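Single-stranded DNA-binding protein WHY3, chloroplastic (Arabidopsis thaliana, PDB 4KOQ) binds single-stranded DNA in chloroplasts and nucleus, guarding the plastid genome against illegitimate recombination and repressing transcription of the kinesin gene KP1. Local coordinates at residues N121-N126 against D132-I137; P29-L34 against F39-E44. One frame throughout, in Å; residues are numbered along the deposited sequence.

In the fold
Both contacts are antiparallel hairpin pairings within the Whirly domain, but they belong to different sheets. Contact 2 comes first along the chain. It pairs the end of strand 20-33 with the start of strand 39-56, in the sheet that runs from strand 9-16 to strand 59-70. Contact 1 pairs strands 117-126 and 131-140, the last two of the second four-stranded sheet. The contact centres are 33 Å apart, on opposite sides of the chain's centre, and their nearest atoms are about 16 Å apart. No other subunit touches contact 1, whose L122 and V135 face lies against the first sheet. Contact 2 also meets two other subunits, so it lies in the interfaces of the homotetramer.

Contact 1. Residues N121-N126 against D132-I137; sequences NLSVQN and DESVYI
The amide of N121 lies flat over one face of the Y136 ring, the two planes only 6° apart. Its ND2 stands 3.2 Å above the ring plane, over the centre. CG of N121 is turned anti to the backbone N (chi1 172°), and this carries the amide across to the neighbouring strand. There ND2 gives two hydrogen bonds. The bond from N121 ND2 to S134 OG is 2.9 Å long, nearly straight and in the amide plane. The other goes to V135 O, which ND2 meets from above the carbonyl plane. V135 O also accepts from L122 N, so one carbonyl holds two donors. Stacking and bonding together fix the rotation of the amide.

Backbone bonds tie L122 to V135 and V124 to E133, in both directions, and N121, S123 and Q125 sit in the non-hydrogen-bonded pairs. L122 and V135 are buried against the first sheet. L122 packs on F51, Q66 and F68, while V135 packs on F51 and A20. The tight packing on this side is with that sheet, not between the two strands.

The opposite face is polar and more open to solvent at D132 and Y136, but its side chains meet closely across the strands. Near the D132 end, S123 OG gives a short 2.6 Å bond to D132 OD1, on the syn side of the carboxylate. S123 OG also receives Q125 NE2 at 3.0 Å, in the plane of that amide. Together the two bonds form a chain from amide to hydroxyl to carboxylate. The CG of Q125 rests alongside D132, 3.6 Å from OD2. The donation from Q125 would probably polarise the hydroxyl and strengthen its hold on D132, which is consistent with a carboxylate that stays ionised.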
loop_
_atom_site.group_PDB
_atom_site.type_symbol
_atom_site.label_atom_id
_atom_site.label_comp_id
_atom_site.label_asym_id
_atom_site.label_seq_id
_atom_site.Cartn_x
_atom_site.Cartn_y
_atom_site.Cartn_z
ATOM N N ASN A 121 -2.108 -6.987 25.669
ATOM C CA ASN A 121 -1.893 -6.817 27.101
ATOM C C ASN A 121 -0.630 -6.024 27.328
ATOM O O ASN A 121 0.405 -6.390 26.808
ATOM C CB ASN A 121 -1.789 -8.201 27.728
ATOM C CG ASN A 121 -1.366 -8.158 29.190
ATOM O OD1 ASN A 121 -0.494 -8.904 29.606
ATOM N ND2 ASN A 121 -1.966 -7.262 29.954
ATOM N N LEU A 122 -0.689 -4.931 28.081
ATOM C CA LEU A 122 0.541 -4.293 28.534
ATOM C C LEU A 122 0.686 -4.475 30.041
ATOM O O LEU A 122 -0.229 -4.112 30.777
ATOM C CB LEU A 122 0.516 -2.817 28.189
ATOM C CG LEU A 122 1.682 -1.965 28.676
ATOM C CD1 LEU A 122 3.039 -2.433 28.200
ATOM C CD2 LEU A 122 1.461 -0.503 28.283
ATOM N N SER A 123 1.827 -5.017 30.476
ATOM C CA SER A 123 2.074 -5.238 31.901
ATOM C C SER A 123 3.318 -4.453 32.208
ATOM O O SER A 123 4.312 -4.602 31.528
ATOM C CB SER A 123 2.221 -6.749 32.199
ATOM O OG SER A 123 2.787 -7.019 33.488
ATOM N N VAL A 124 3.242 -3.585 33.212
ATOM C CA VAL A 124 4.376 -2.778 33.608
ATOM C C VAL A 124 4.714 -3.201 35.050
ATOM O O VAL A 124 3.894 -3.042 35.922
ATOM C CB VAL A 124 4.024 -1.294 33.584
ATOM C CG1 VAL A 124 5.217 -0.473 34.019
ATOM C CG2 VAL A 124 3.549 -0.836 32.157
ATOM N N GLN A 125 5.913 -3.728 35.255
ATOM C CA GLN A 125 6.220 -4.477 36.456
ATOM C C GLN A 125 7.340 -3.766 37.178
ATOM O O GLN A 125 8.402 -3.541 36.603
ATOM C CB GLN A 125 6.641 -5.896 36.094
ATOM C CG GLN A 125 5.604 -6.663 35.265
ATOM C CD GLN A 125 6.198 -7.875 34.569
ATOM O OE1 GLN A 125 7.323 -8.278 34.859
ATOM N NE2 GLN A 125 5.450 -8.454 33.640
ATOM N N ASN A 126 7.078 -3.382 38.418
ATOM C CA ASN A 126 8.107 -2.838 39.291
ATOM C C ASN A 126 8.326 -3.817 40.421
ATOM O O ASN A 126 7.543 -3.839 41.370
ATOM C CB ASN A 126 7.665 -1.496 39.859
ATOM C CG ASN A 126 8.742 -0.835 40.700
ATOM O OD1 ASN A 126 9.545 -1.506 41.353
ATOM N ND2 ASN A 126 8.771 0.487 40.677
ATOM N N ASP A 132 2.554 -4.976 39.733
ATOM C CA ASP A 132 2.379 -5.294 38.323
ATOM C C ASP A 132 1.098 -4.543 37.939
ATOM O O ASP A 132 0.027 -4.831 38.495
ATOM C CB ASP A 132 2.183 -6.802 38.164
ATOM C CG ASP A 132 2.224 -7.246 36.722
ATOM O OD1 ASP A 132 1.865 -6.412 35.883
ATOM O OD2 ASP A 132 2.623 -8.404 36.430
ATOM N N GLU A 133 1.210 -3.553 37.045
ATOM C CA GLU A 133 0.039 -2.868 36.519
ATOM C C GLU A 133 -0.178 -3.387 35.100
ATOM O O GLU A 133 0.707 -3.232 34.276
ATOM C CB GLU A 133 0.299 -1.372 36.446
ATOM C CG GLU A 133 0.640 -0.743 37.802
ATOM C CD GLU A 133 -0.587 -0.557 38.651
ATOM O OE1 GLU A 133 -1.588 -0.019 38.132
ATOM O OE2 GLU A 133 -0.563 -0.963 39.835
ATOM N N SER A 134 -1.319 -4.002 34.852
ATOM C CA SER A 134 -1.566 -4.778 33.633
ATOM C C SER A 134 -2.896 -4.315 33.067
ATOM O O SER A 134 -3.862 -4.205 33.802
ATOM C CB SER A 134 -1.590 -6.276 33.985
ATOM O OG SER A 134 -1.516 -7.160 32.860
ATOM N N VAL A 135 -2.920 -3.972 31.779
ATOM C CA VAL A 135 -4.137 -3.516 31.105
ATOM C C VAL A 135 -4.339 -4.425 29.913
ATOM O O VAL A 135 -3.393 -4.636 29.162
ATOM C CB VAL A 135 -4.023 -2.059 30.589
ATOM C CG1 VAL A 135 -5.327 -1.648 29.871
ATOM C CG2 VAL A 135 -3.750 -1.100 31.725
ATOM N N TYR A 136 -5.537 -4.979 29.766
ATOM C CA TYR A 136 -5.875 -5.869 28.656
ATOM C C TYR A 136 -6.937 -5.212 27.832
ATOM O O TYR A 136 -7.853 -4.573 28.389
ATOM C CB TYR A 136 -6.487 -7.150 29.187
ATOM C CG TYR A 136 -5.513 -8.058 29.884
ATOM C CD1 TYR A 136 -5.201 -7.879 31.224
ATOM C CD2 TYR A 136 -4.935 -9.119 29.209
ATOM C CE1 TYR A 136 -4.302 -8.737 31.861
ATOM C CE2 TYR A 136 -4.035 -9.958 29.824
ATOM C CZ TYR A 136 -3.742 -9.779 31.153
ATOM O OH TYR A 136 -2.839 -10.631 31.758
ATOM N N ILE A 137 -6.877 -5.391 26.524
ATOM C CA ILE A 137 -7.955 -4.891 25.678
ATOM C C ILE A 137 -8.137 -5.848 24.519
ATOM O O ILE A 137 -7.178 -6.255 23.886
ATOM C CB ILE A 137 -7.713 -3.462 25.244
ATOM C CG1 ILE A 137 -8.982 -2.888 24.576
ATOM C CG2 ILE A 137 -6.505 -3.393 24.323
ATOM C CD1 ILE A 137 -8.887 -1.439 24.134
#

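Contact 2. Residues P29-L34 against F39-E44; sequences PEFVAL and FKLTKE
E30 O is gripped by two backbone donors, T42 N at 2.8 Å and K43 N at 3.3 Å. Their N-H groups converge from one side of its carbonyl plane. Two residues opposite E30 make a classic beta bulge. T42 OG1 adds a weak bond to the same oxygen. Its chi1 of 54° sets OG1 between the backbone N and the carbonyl carbon, on the side of that oxygen. E30 N returns a bond to K43 O, and V32 and K40 bond each other in both directions.

Outside this ladder, the side chains of E30 and K43 run side by side, but E30 OE2 and K43 NZ stay 5.7 Å apart. T42 CG2 presses on V32 CG1 at a tight 3.4 Å. On the other face, F31 CE1 meets L41 CB at 3.8 Å, and A33 CB meets F39 CE1 at 3.5 Å. F9 of the second subunit meets both F31 and F39, and its strand extends the sheet beside F39 and K40. I168, A172 and L173 of the third subunit also pack here.

E30, K40 and K43 thus put charge beside V32 on one face; F31, F39, L41 and A33 make an apolar, aromatic-rich face that meets other subunits.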
loop_
_atom_site.group_PDB
_atom_site.type_symbol
_atom_site.label_atom_id
_atom_site.label_comp_id
_atom_site.label_asym_id
_atom_site.label_seq_id
_atom_site.Cartn_x
_atom_site.Cartn_y
_atom_site.Cartn_z
ATOM N N PRO A 29 10.442 10.089 12.518
ATOM C CA PRO A 29 11.873 9.902 12.707
ATOM C C PRO A 29 12.575 11.231 13.053
ATOM O O PRO A 29 11.981 12.288 12.857
ATOM C CB PRO A 29 12.341 9.351 11.361
ATOM C CG PRO A 29 11.351 9.778 10.390
ATOM C CD PRO A 29 10.042 9.975 11.108
ATOM N N GLU A 30 13.800 11.138 13.571
ATOM C CA GLU A 30 14.617 12.307 13.881
ATOM C C GLU A 30 15.767 12.392 12.898
ATOM O O GLU A 30 16.325 11.378 12.487
ATOM C CB GLU A 30 15.160 12.234 15.303
ATOM C CG GLU A 30 14.105 12.398 16.365
ATOM C CD GLU A 30 14.669 12.279 17.777
ATOM O OE1 GLU A 30 15.907 12.196 17.923
ATOM O OE2 GLU A 30 13.875 12.263 18.743
ATOM N N PHE A 31 16.097 13.624 12.518
ATOM C CA PHE A 31 17.136 13.887 11.547
ATOM C C PHE A 31 18.145 14.855 12.156
ATOM O O PHE A 31 17.835 15.558 13.116
ATOM C CB PHE A 31 16.519 14.530 10.312
ATOM C CG PHE A 31 15.715 13.595 9.490
ATOM C CD1 PHE A 31 16.324 12.818 8.537
ATOM C CD2 PHE A 31 14.353 13.476 9.676
ATOM C CE1 PHE A 31 15.604 11.957 7.774
ATOM C CE2 PHE A 31 13.622 12.608 8.901
ATOM C CZ PHE A 31 14.254 11.843 7.958
ATOM N N VAL A 32 19.349 14.885 11.609
ATOM C CA VAL A 32 20.275 15.965 11.932
ATOM C C VAL A 32 20.731 16.604 10.638
ATOM O O VAL A 32 20.761 15.954 9.600
ATOM C CB VAL A 32 21.479 15.477 12.741
ATOM C CG1 VAL A 32 21.000 14.834 14.034
ATOM C CG2 VAL A 32 22.317 14.514 11.930
ATOM N N ALA A 33 21.063 17.890 10.693
ATOM C CA ALA A 33 21.535 18.593 9.506
ATOM C C ALA A 33 23.038 18.410 9.381
ATOM O O ALA A 33 23.770 18.639 10.340
ATOM C CB ALA A 33 21.182 20.069 9.588
ATOM N N LEU A 34 23.500 17.969 8.212
ATOM C CA LEU A 34 24.935 17.840 7.960
ATOM C C LEU A 34 25.509 19.161 7.432
ATOM O O LEU A 34 24.760 20.044 7.003
ATOM C CB LEU A 34 25.199 16.713 6.960
ATOM C CG LEU A 34 24.595 15.365 7.362
ATOM C CD1 LEU A 34 24.895 14.304 6.315
ATOM C CD2 LEU A 34 25.110 14.948 8.738
ATOM N N PHE A 39 20.398 16.030 5.153
ATOM C CA PHE A 39 19.962 15.586 6.469
ATOM C C PHE A 39 20.154 14.082 6.596
ATOM O O PHE A 39 20.061 13.342 5.619
ATOM C CB PHE A 39 18.506 15.949 6.682
ATOM C CG PHE A 39 18.261 17.410 6.689
ATOM C CD1 PHE A 39 18.479 18.153 7.833
ATOM C CD2 PHE A 39 17.820 18.054 5.546
ATOM C CE1 PHE A 39 18.251 19.517 7.839
ATOM C CE2 PHE A 39 17.593 19.414 5.548
ATOM C CZ PHE A 39 17.808 20.144 6.694
ATOM N N LYS A 40 20.461 13.640 7.802
ATOM C CA LYS A 40 20.700 12.234 8.036
ATOM C C LYS A 40 19.738 11.757 9.103
ATOM O O LYS A 40 19.586 12.409 10.137
ATOM C CB LYS A 40 22.112 12.012 8.527
ATOM C CG LYS A 40 22.435 10.568 8.835
ATOM C CD LYS A 40 23.743 10.467 9.603
ATOM C CE LYS A 40 24.386 9.096 9.446
ATOM N NZ LYS A 40 24.914 8.877 8.066
ATOM N N LEU A 41 19.123 10.607 8.859
ATOM C CA LEU A 41 18.176 10.038 9.808
ATOM C C LEU A 41 18.971 9.501 10.953
ATOM O O LEU A 41 19.830 8.668 10.750
ATOM C CB LEU A 41 17.351 8.898 9.152
ATOM C CG LEU A 41 16.361 8.244 10.138
ATOM C CD1 LEU A 41 15.081 7.859 9.422
ATOM C CD2 LEU A 41 16.976 7.035 10.744
ATOM N N THR A 42 18.690 9.969 12.162
ATOM C CA THR A 42 19.437 9.542 13.329
ATOM C C THR A 42 18.606 8.670 14.276
ATOM O O THR A 42 19.155 7.970 15.119
ATOM C CB THR A 42 19.931 10.752 14.115
ATOM O OG1 THR A 42 18.825 11.609 14.412
ATOM C CG2 THR A 42 20.972 11.525 13.294
ATOM N N LYS A 43 17.282 8.722 14.147
ATOM C CA LYS A 43 16.414 7.838 14.924
ATOM C C LYS A 43 15.142 7.513 14.124
ATOM O O LYS A 43 14.497 8.403 13.631
ATOM C CB LYS A 43 16.030 8.504 16.237
ATOM C CG LYS A 43 15.319 7.583 17.228
ATOM C CD LYS A 43 14.861 8.350 18.452
ATOM C CE LYS A 43 14.652 7.443 19.660
ATOM N NZ LYS A 43 13.432 6.608 19.550
ATOM N N GLU A 44 14.844 6.231 13.978
ATOM C CA GLU A 44 13.610 5.810 13.347
ATOM C C GLU A 44 12.429 6.358 14.094
ATOM O O GLU A 44 12.469 6.607 15.304
ATOM C CB GLU A 44 13.482 4.299 13.376
ATOM C CG GLU A 44 14.461 3.540 12.612
ATOM C CD GLU A 44 14.186 2.056 12.737
ATOM O OE1 GLU A 44 13.831 1.585 13.874
ATOM O OE2 GLU A 44 14.278 1.387 11.680
#